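Local coordinates for protein 7,8-dihydro-6-hydroxymethylpterin pyrophosphokinase-dihydropteroate synthase (Plasmodium falciparum, PDB 6JWS) that probably catalyses two steps of folate biosynthesis, transferring pyrophosphate from ATP to 6-hydroxymethyl-7,8-dihydropterin and then condensing the product with 4-aminobenzoate to give 7,8-dihydropteroate, at residues 16-21 / 212-217; 208-213 / 318-323. The protein carries 1 engineered substitution. One frame throughout, in Å; residues are numbered along the deposited sequence.

Contact 1: residues 16-21 / 212-217; sequences NIAVLN and LFFNDF
A classic beta bulge interrupts the antiparallel pairing of strands 16-24 and 208-214, the latter an outermost strand of the sheet at the heart of the pyrophosphokinase part. Leu212 and Phe213 together face the single residue Val19, whose carbonyl O accepts two backbone bonds, a short one from Leu212 N at 2.7 Å and a longer one from Phe213 N at 3.3 Å. Val19 N returns a bond of 3.0 Å to Phe213 O, closing the hydrogen-bonded pair; regular pairing then runs on to Ala18 opposite Phe214. The two faces of the ladder are packed differently. Ala18 and Phe214 point to the face covered by Met180 of helix 177-190, and the Phe214 ring crosses Asn16 obliquely, CE1 lying 3.6 Å from Asn16 CB. On the other face Val19 and Phe213 lie side by side, Val19 CG2 coming within 3.9 Å of Phe213 CB, against Leu333 of helix 327-336. Helices on both faces suit the three-layered fold of this kinase family. Past the last bridge, strand 208-214 ends in a type II' turn, Phe214 to Phe217, in which Asn215 takes a positive phi of 49°. Its backbone N makes an almost straight bond (176°) of 2.8 Å to Ile17 O. The side-chain amide prolongs the ladder in place of main chain: Asn215 OD1 accepts a hydrogen bond from Ile17 N at 3.0 Å, on a lone pair in its carbonyl plane. Asn16 gives its own ND2 to Val174 O, while its OD1 is met by Asn215 ND2 at 2.9 Å, the donor standing 46° above the Asn16 carbonyl plane.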
loop_
_atom_site.group_PDB
_atom_site.type_symbol
_atom_site.label_atom_id
_atom_site.label_comp_id
_atom_site.label_asym_id
_atom_site.label_seq_id
_atom_site.Cartn_x
_atom_site.Cartn_y
_atom_site.Cartn_z
ATOM N N ASN B 16 43.581 -17.442 18.431
ATOM C CA ASN B 16 43.613 -16.335 17.479
ATOM C C ASN B 16 42.215 -16.054 16.913
ATOM O O ASN B 16 41.357 -16.939 16.904
ATOM C CB ASN B 16 44.620 -16.596 16.350
ATOM C CG ASN B 16 46.060 -16.694 16.829
ATOM O OD1 ASN B 16 46.558 -15.794 17.506
ATOM N ND2 ASN B 16 46.737 -17.780 16.480
ATOM N N ILE B 17 42.022 -14.816 16.413
ATOM C CA ILE B 17 40.807 -14.392 15.725
ATOM C C ILE B 17 41.067 -14.198 14.229
ATOM O O ILE B 17 41.780 -13.280 13.831
ATOM C CB ILE B 17 40.224 -13.102 16.349
ATOM C CG1 ILE B 17 40.098 -13.181 17.871
ATOM C CG2 ILE B 17 38.888 -12.771 15.691
ATOM C CD1 ILE B 17 39.067 -14.190 18.333
ATOM N N ALA B 18 40.407 -15.012 13.402
ATOM C CA ALA B 18 40.415 -14.855 11.954
ATOM C C ALA B 18 39.014 -14.518 11.442
ATOM O O ALA B 18 38.021 -15.010 11.981
ATOM C CB ALA B 18 40.873 -16.133 11.304
ATOM N N VAL B 19 38.969 -13.743 10.346
ATOM C CA VAL B 19 37.748 -13.420 9.633
ATOM C C VAL B 19 37.870 -13.990 8.225
ATOM O O VAL B 19 38.864 -13.742 7.554
ATOM C CB VAL B 19 37.505 -11.898 9.637
ATOM C CG1 VAL B 19 36.159 -11.510 9.044
ATOM C CG2 VAL B 19 37.647 -11.314 11.032
ATOM N N LEU B 20 36.879 -14.791 7.815
ATOM C CA LEU B 20 36.897 -15.478 6.534
ATOM C C LEU B 20 35.765 -15.005 5.623
ATOM O O LEU B 20 34.712 -14.569 6.095
ATOM C CB LEU B 20 36.778 -16.993 6.745
ATOM C CG LEU B 20 37.772 -17.652 7.700
ATOM C CD1 LEU B 20 37.565 -19.159 7.681
ATOM C CD2 LEU B 20 39.217 -17.314 7.333
ATOM N N ASN B 21 36.017 -15.140 4.310
ATOM C CA ASN B 21 35.019 -15.042 3.261
ATOM C C ASN B 21 34.822 -16.420 2.622
ATOM O O ASN B 21 35.790 -17.107 2.311
ATOM C CB ASN B 21 35.375 -13.977 2.222
ATOM C CG ASN B 21 34.189 -13.658 1.331
ATOM O OD1 ASN B 21 33.310 -12.895 1.713
ATOM N ND2 ASN B 21 34.111 -14.263 0.159
ATOM N N LEU B 212 40.293 -12.790 5.474
ATOM C CA LEU B 212 40.176 -11.351 5.337
ATOM C C LEU B 212 41.028 -10.687 6.408
ATOM O O LEU B 212 41.701 -9.701 6.158
ATOM C CB LEU B 212 38.702 -10.939 5.448
ATOM C CG LEU B 212 37.757 -11.519 4.389
ATOM C CD1 LEU B 212 36.297 -11.236 4.752
ATOM C CD2 LEU B 212 38.081 -10.992 2.991
ATOM N N PHE B 213 40.956 -11.206 7.629
ATOM C CA PHE B 213 41.717 -10.624 8.711
ATOM C C PHE B 213 42.253 -11.757 9.569
ATOM O O PHE B 213 41.684 -12.844 9.599
ATOM C CB PHE B 213 40.843 -9.713 9.573
ATOM C CG PHE B 213 40.348 -8.455 8.906
ATOM C CD1 PHE B 213 41.220 -7.413 8.614
ATOM C CD2 PHE B 213 38.999 -8.300 8.594
ATOM C CE1 PHE B 213 40.754 -6.245 8.017
ATOM C CE2 PHE B 213 38.538 -7.134 8.000
ATOM C CZ PHE B 213 39.415 -6.106 7.709
ATOM N N PHE B 214 43.350 -11.474 10.264
ATOM C CA PHE B 214 43.922 -12.404 11.225
ATOM C C PHE B 214 44.584 -11.565 12.310
ATOM O O PHE B 214 45.625 -10.947 12.084
ATOM C CB PHE B 214 44.898 -13.358 10.529
ATOM C CG PHE B 214 45.263 -14.581 11.331
ATOM C CD1 PHE B 214 45.960 -14.472 12.525
ATOM C CD2 PHE B 214 44.925 -15.845 10.876
ATOM C CE1 PHE B 214 46.284 -15.603 13.260
ATOM C CE2 PHE B 214 45.259 -16.972 11.609
ATOM C CZ PHE B 214 45.943 -16.847 12.795
ATOM N N ASN B 215 43.936 -11.511 13.470
ATOM C CA ASN B 215 44.341 -10.575 14.497
ATOM C C ASN B 215 44.495 -9.207 13.841
ATOM O O ASN B 215 43.782 -8.904 12.875
ATOM C CB ASN B 215 45.540 -11.106 15.288
ATOM C CG ASN B 215 45.202 -12.383 16.035
ATOM O OD1 ASN B 215 44.034 -12.645 16.342
ATOM N ND2 ASN B 215 46.210 -13.199 16.314
ATOM N N ASP B 216 45.442 -8.412 14.360
ATOM C CA ASP B 216 45.701 -7.071 13.860
ATOM C C ASP B 216 46.897 -7.079 12.906
ATOM O O ASP B 216 47.499 -6.037 12.672
ATOM C CB ASP B 216 45.953 -6.115 15.025
ATOM C CG ASP B 216 47.166 -6.517 15.853
ATOM O OD1 ASP B 216 47.749 -7.592 15.575
ATOM O OD2 ASP B 216 47.532 -5.750 16.758
ATOM N N PHE B 217 47.230 -8.248 12.347
ATOM C CA PHE B 217 48.437 -8.393 11.542
ATOM C C PHE B 217 48.296 -7.662 10.206
ATOM O O PHE B 217 47.213 -7.611 9.618
ATOM C CB PHE B 217 48.751 -9.866 11.246
ATOM C CG PHE B 217 49.020 -10.753 12.439
ATOM C CD1 PHE B 217 49.237 -10.221 13.700
ATOM C CD2 PHE B 217 49.086 -12.130 12.287
ATOM C CE1 PHE B 217 49.458 -11.044 14.795
ATOM C CE2 PHE B 217 49.312 -12.955 13.381
ATOM C CZ PHE B 217 49.500 -12.408 14.631
#

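Contact 2: residues 208-213 / 318-323; sequences DIDILF and IPHVYT. With MG (magnesium ion), chain K; ATP (adenosine-5'-triphosphate), chain J.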
loop_
_atom_site.group_PDB
_atom_site.type_symbol
_atom_site.label_atom_id
_atom_site.label_comp_id
_atom_site.label_asym_id
_atom_site.label_seq_id
_atom_site.Cartn_x
_atom_site.Cartn_y
_atom_site.Cartn_z
ATOM N N ASP B 208 35.391 -20.946 -2.614
ATOM C CA ASP B 208 36.534 -20.061 -2.478
ATOM C C ASP B 208 36.497 -19.520 -1.053
ATOM O O ASP B 208 35.562 -18.817 -0.696
ATOM C CB ASP B 208 36.506 -18.964 -3.555
ATOM C CG ASP B 208 37.712 -18.028 -3.573
ATOM O OD1 ASP B 208 38.744 -18.403 -3.014
ATOM O OD2 ASP B 208 37.614 -16.913 -4.164
ATOM N N ILE B 209 37.490 -19.896 -0.240
ATOM C CA ILE B 209 37.585 -19.460 1.142
ATOM C C ILE B 209 38.824 -18.584 1.309
ATOM O O ILE B 209 39.942 -19.069 1.172
ATOM C CB ILE B 209 37.622 -20.674 2.092
ATOM C CG1 ILE B 209 36.457 -21.640 1.847
ATOM C CG2 ILE B 209 37.707 -20.212 3.540
ATOM C CD1 ILE B 209 36.529 -22.926 2.651
ATOM N N ASP B 210 38.607 -17.308 1.658
ATOM C CA ASP B 210 39.653 -16.302 1.746
ATOM C C ASP B 210 39.840 -15.931 3.202
ATOM O O ASP B 210 38.899 -16.055 3.972
ATOM C CB ASP B 210 39.273 -15.029 0.992
ATOM C CG ASP B 210 39.203 -15.257 -0.503
ATOM O OD1 ASP B 210 40.026 -16.043 -0.998
ATOM O OD2 ASP B 210 38.321 -14.661 -1.158
ATOM N N ILE B 211 41.049 -15.488 3.566
ATOM C CA ILE B 211 41.242 -14.959 4.901
ATOM C C ILE B 211 41.225 -13.446 4.782
ATOM O O ILE B 211 42.027 -12.896 4.044
ATOM C CB ILE B 211 42.551 -15.448 5.544
ATOM C CG1 ILE B 211 42.698 -16.970 5.463
ATOM C CG2 ILE B 211 42.661 -14.930 6.974
ATOM C CD1 ILE B 211 43.985 -17.479 6.085
ATOM N N LEU B 212 40.293 -12.790 5.474
ATOM C CA LEU B 212 40.176 -11.351 5.337
ATOM C C LEU B 212 41.028 -10.687 6.408
ATOM O O LEU B 212 41.701 -9.701 6.158
ATOM C CB LEU B 212 38.702 -10.939 5.448
ATOM C CG LEU B 212 37.757 -11.519 4.389
ATOM C CD1 LEU B 212 36.297 -11.236 4.752
ATOM C CD2 LEU B 212 38.081 -10.992 2.991
ATOM N N PHE B 213 40.956 -11.206 7.629
ATOM C CA PHE B 213 41.717 -10.624 8.711
ATOM C C PHE B 213 42.253 -11.757 9.569
ATOM O O PHE B 213 41.684 -12.844 9.599
ATOM C CB PHE B 213 40.843 -9.713 9.573
ATOM C CG PHE B 213 40.348 -8.455 8.906
ATOM C CD1 PHE B 213 41.220 -7.413 8.614
ATOM C CD2 PHE B 213 38.999 -8.300 8.594
ATOM C CE1 PHE B 213 40.754 -6.245 8.017
ATOM C CE2 PHE B 213 38.538 -7.134 8.000
ATOM C CZ PHE B 213 39.415 -6.106 7.709
ATOM N N ILE B 318 47.389 -10.273 4.199
ATOM C CA ILE B 318 46.500 -9.977 5.306
ATOM C C ILE B 318 46.626 -8.497 5.638
ATOM O O ILE B 318 47.711 -8.041 5.975
ATOM C CB ILE B 318 46.790 -10.841 6.552
ATOM C CG1 ILE B 318 46.873 -12.338 6.243
ATOM C CG2 ILE B 318 45.791 -10.526 7.663
ATOM C CD1 ILE B 318 45.551 -13.039 6.139
ATOM N N PRO B 319 45.526 -7.709 5.635
ATOM C CA PRO B 319 44.211 -8.170 5.191
ATOM C C PRO B 319 44.180 -8.599 3.729
ATOM O O PRO B 319 45.056 -8.245 2.947
ATOM C CB PRO B 319 43.350 -6.915 5.369
ATOM C CG PRO B 319 44.014 -6.175 6.493
ATOM C CD PRO B 319 45.487 -6.348 6.196
ATOM N N HIS B 320 43.163 -9.379 3.364
ATOM C CA HIS B 320 42.980 -9.760 1.975
ATOM C C HIS B 320 43.051 -8.510 1.093
ATOM O O HIS B 320 42.666 -7.415 1.507
ATOM C CB HIS B 320 41.697 -10.580 1.819
ATOM C CG HIS B 320 41.495 -11.166 0.468
ATOM N ND1 HIS B 320 40.937 -10.445 -0.572
ATOM C CD2 HIS B 320 41.745 -12.400 -0.018
ATOM C CE1 HIS B 320 40.846 -11.216 -1.643
ATOM N NE2 HIS B 320 41.333 -12.413 -1.332
ATOM N N VAL B 321 43.580 -8.698 -0.119
ATOM C CA VAL B 321 43.825 -7.628 -1.080
ATOM C C VAL B 321 42.514 -6.885 -1.345
ATOM O O VAL B 321 42.507 -5.673 -1.540
ATOM C CB VAL B 321 44.430 -8.205 -2.384
ATOM C CG1 VAL B 321 44.426 -7.215 -3.536
ATOM C CG2 VAL B 321 45.835 -8.749 -2.177
ATOM N N TYR B 322 41.394 -7.611 -1.307
ATOM C CA TYR B 322 40.163 -7.069 -1.855
ATOM C C TYR B 322 39.238 -6.491 -0.783
ATOM O O TYR B 322 38.186 -5.964 -1.118
ATOM C CB TYR B 322 39.532 -8.077 -2.820
ATOM C CG TYR B 322 40.153 -8.051 -4.198
ATOM C CD1 TYR B 322 39.668 -7.195 -5.175
ATOM C CD2 TYR B 322 41.234 -8.861 -4.521
ATOM C CE1 TYR B 322 40.229 -7.154 -6.442
ATOM C CE2 TYR B 322 41.819 -8.824 -5.782
ATOM C CZ TYR B 322 41.309 -7.968 -6.746
ATOM O OH TYR B 322 41.840 -7.916 -7.998
ATOM N N THR B 323 39.671 -6.509 0.481
ATOM C CA THR B 323 38.817 -6.206 1.624
ATOM C C THR B 323 38.016 -4.914 1.444
ATOM O O THR B 323 36.850 -4.850 1.815
ATOM C CB THR B 323 39.632 -6.188 2.919
ATOM O OG1 THR B 323 40.346 -7.423 2.939
ATOM C CG2 THR B 323 38.772 -6.077 4.159
HETATM MG MG MG K . 40.073 -16.389 -3.276
HETATM P PG ATP J . 42.253 -14.218 -3.829
HETATM O O1G ATP J . 41.023 -13.408 -4.196
HETATM O O2G ATP J . 43.481 -13.352 -3.602
HETATM O O3G ATP J . 41.985 -15.155 -2.669
HETATM P PB ATP J . 41.810 -15.605 -6.457
HETATM O O1B ATP J . 42.815 -15.973 -7.493
HETATM O O2B ATP J . 40.712 -14.647 -6.803
HETATM O O3B ATP J . 42.594 -15.121 -5.142
HETATM P PA ATP J . 41.672 -18.159 -5.029
HETATM O O1A ATP J . 41.170 -17.979 -3.630
HETATM O O2A ATP J . 41.377 -19.448 -5.725
HETATM O O3A ATP J . 41.126 -16.948 -5.925
HETATM O "O5'" ATP J . 43.253 -17.883 -5.076
HETATM C "C5'" ATP J . 43.915 -17.476 -3.849
HETATM C "C4'" ATP J . 45.326 -17.053 -4.160
HETATM O "O4'" ATP J . 45.622 -15.790 -3.506
HETATM C "C3'" ATP J . 46.411 -18.027 -3.689
HETATM O "O3'" ATP J . 47.476 -18.019 -4.632
HETATM C "C2'" ATP J . 46.763 -17.474 -2.304
HETATM O "O2'" ATP J . 48.079 -17.726 -1.870
HETATM C "C1'" ATP J . 46.621 -15.973 -2.524
HETATM N N9 ATP J . 46.252 -15.249 -1.307
HETATM C C8 ATP J . 46.894 -14.148 -0.803
HETATM N N7 ATP J . 46.342 -13.704 0.303
HETATM C C5 ATP J . 45.260 -14.549 0.516
HETATM C C6 ATP J . 44.271 -14.582 1.517
HETATM N N6 ATP J . 44.229 -13.719 2.524
HETATM N N1 ATP J . 43.333 -15.561 1.441
HETATM C C2 ATP J . 43.392 -16.431 0.422
HETATM N N3 ATP J . 44.274 -16.489 -0.576
HETATM C C4 ATP J . 45.196 -15.510 -0.469
HETATM O O HOH W 1 38.751 -14.586 -3.758
#
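Metal coordination dominates one end of this contact, where the nucleotide site of the pyrophosphokinase is built in part from strand 208-214, the end of strand 316-318 and the loop after it. Asp208 OD1 binds the magnesium ion at 2.4 Å and Asp210 OD1 at 2.3 Å; ATP O3G, ATP O1A and a water are further ligands. The two aspartates reach the ion by different torsions, Asp208 with CG anti to its backbone N (chi1 -176°), Asp210 with CG anti to its carbonyl carbon (chi1 -67°). Backbone hydrogen bonds read the adenine: Ile211 N gives a nearly straight bond of 3.1 Å to ATP N1, and Ile211 O takes one of 2.8 Å from ATP N6. A third joins the segments themselves, from His320 N to Leu212 O at 3.2 Å, with the donor above the carbonyl plane. Among apolar contacts, Ile318 CD1 lies 3.6 Å from Ile211 CG2, close to the adenine amino group, while Pro319, preceded by a cis peptide, has CG along the CD1-CE1 side of the Phe213 ring and Thr323 CG2 meets its tip at CZ, both obliquely. Tyr322 N holds the imidazole by donating to His320 ND1 at 3.0 Å, whereas Thr323 OG1 and N both bond His320 O, bracing the type I turn. ATP O1G lies at the ring edge, in plane, 3.0 Å from His320 NE2. With ND1 taking the Tyr322 N-H, the ring proton is expected on NE2, directed at the gamma-phosphate, and double protonation would cost the Tyr322 bond.

Leu212 and Phe213 belong to both contacts, whose centres lie about 8 Å apart, so one strand segment is held from two directions. Leu212 is gripped through both of its backbone polar atoms, one from each partner segment, and its side chain comes within about 7 Å of the ATP. The shared strand runs from the ladder of contact 1 to the metal-binding aspartates of contact 2. Just beyond the bulge, Asn21 O and Asp210 N are 2.9 Å apart, a probable hydrogen bond that ties a magnesium ligand to strand 16-24, and the Asn21 side chain is about 7 Å from the ion. Ile318 CG2 packs 3.7 Å from Phe214 N, joining the end of strand 316-318 to the ladder.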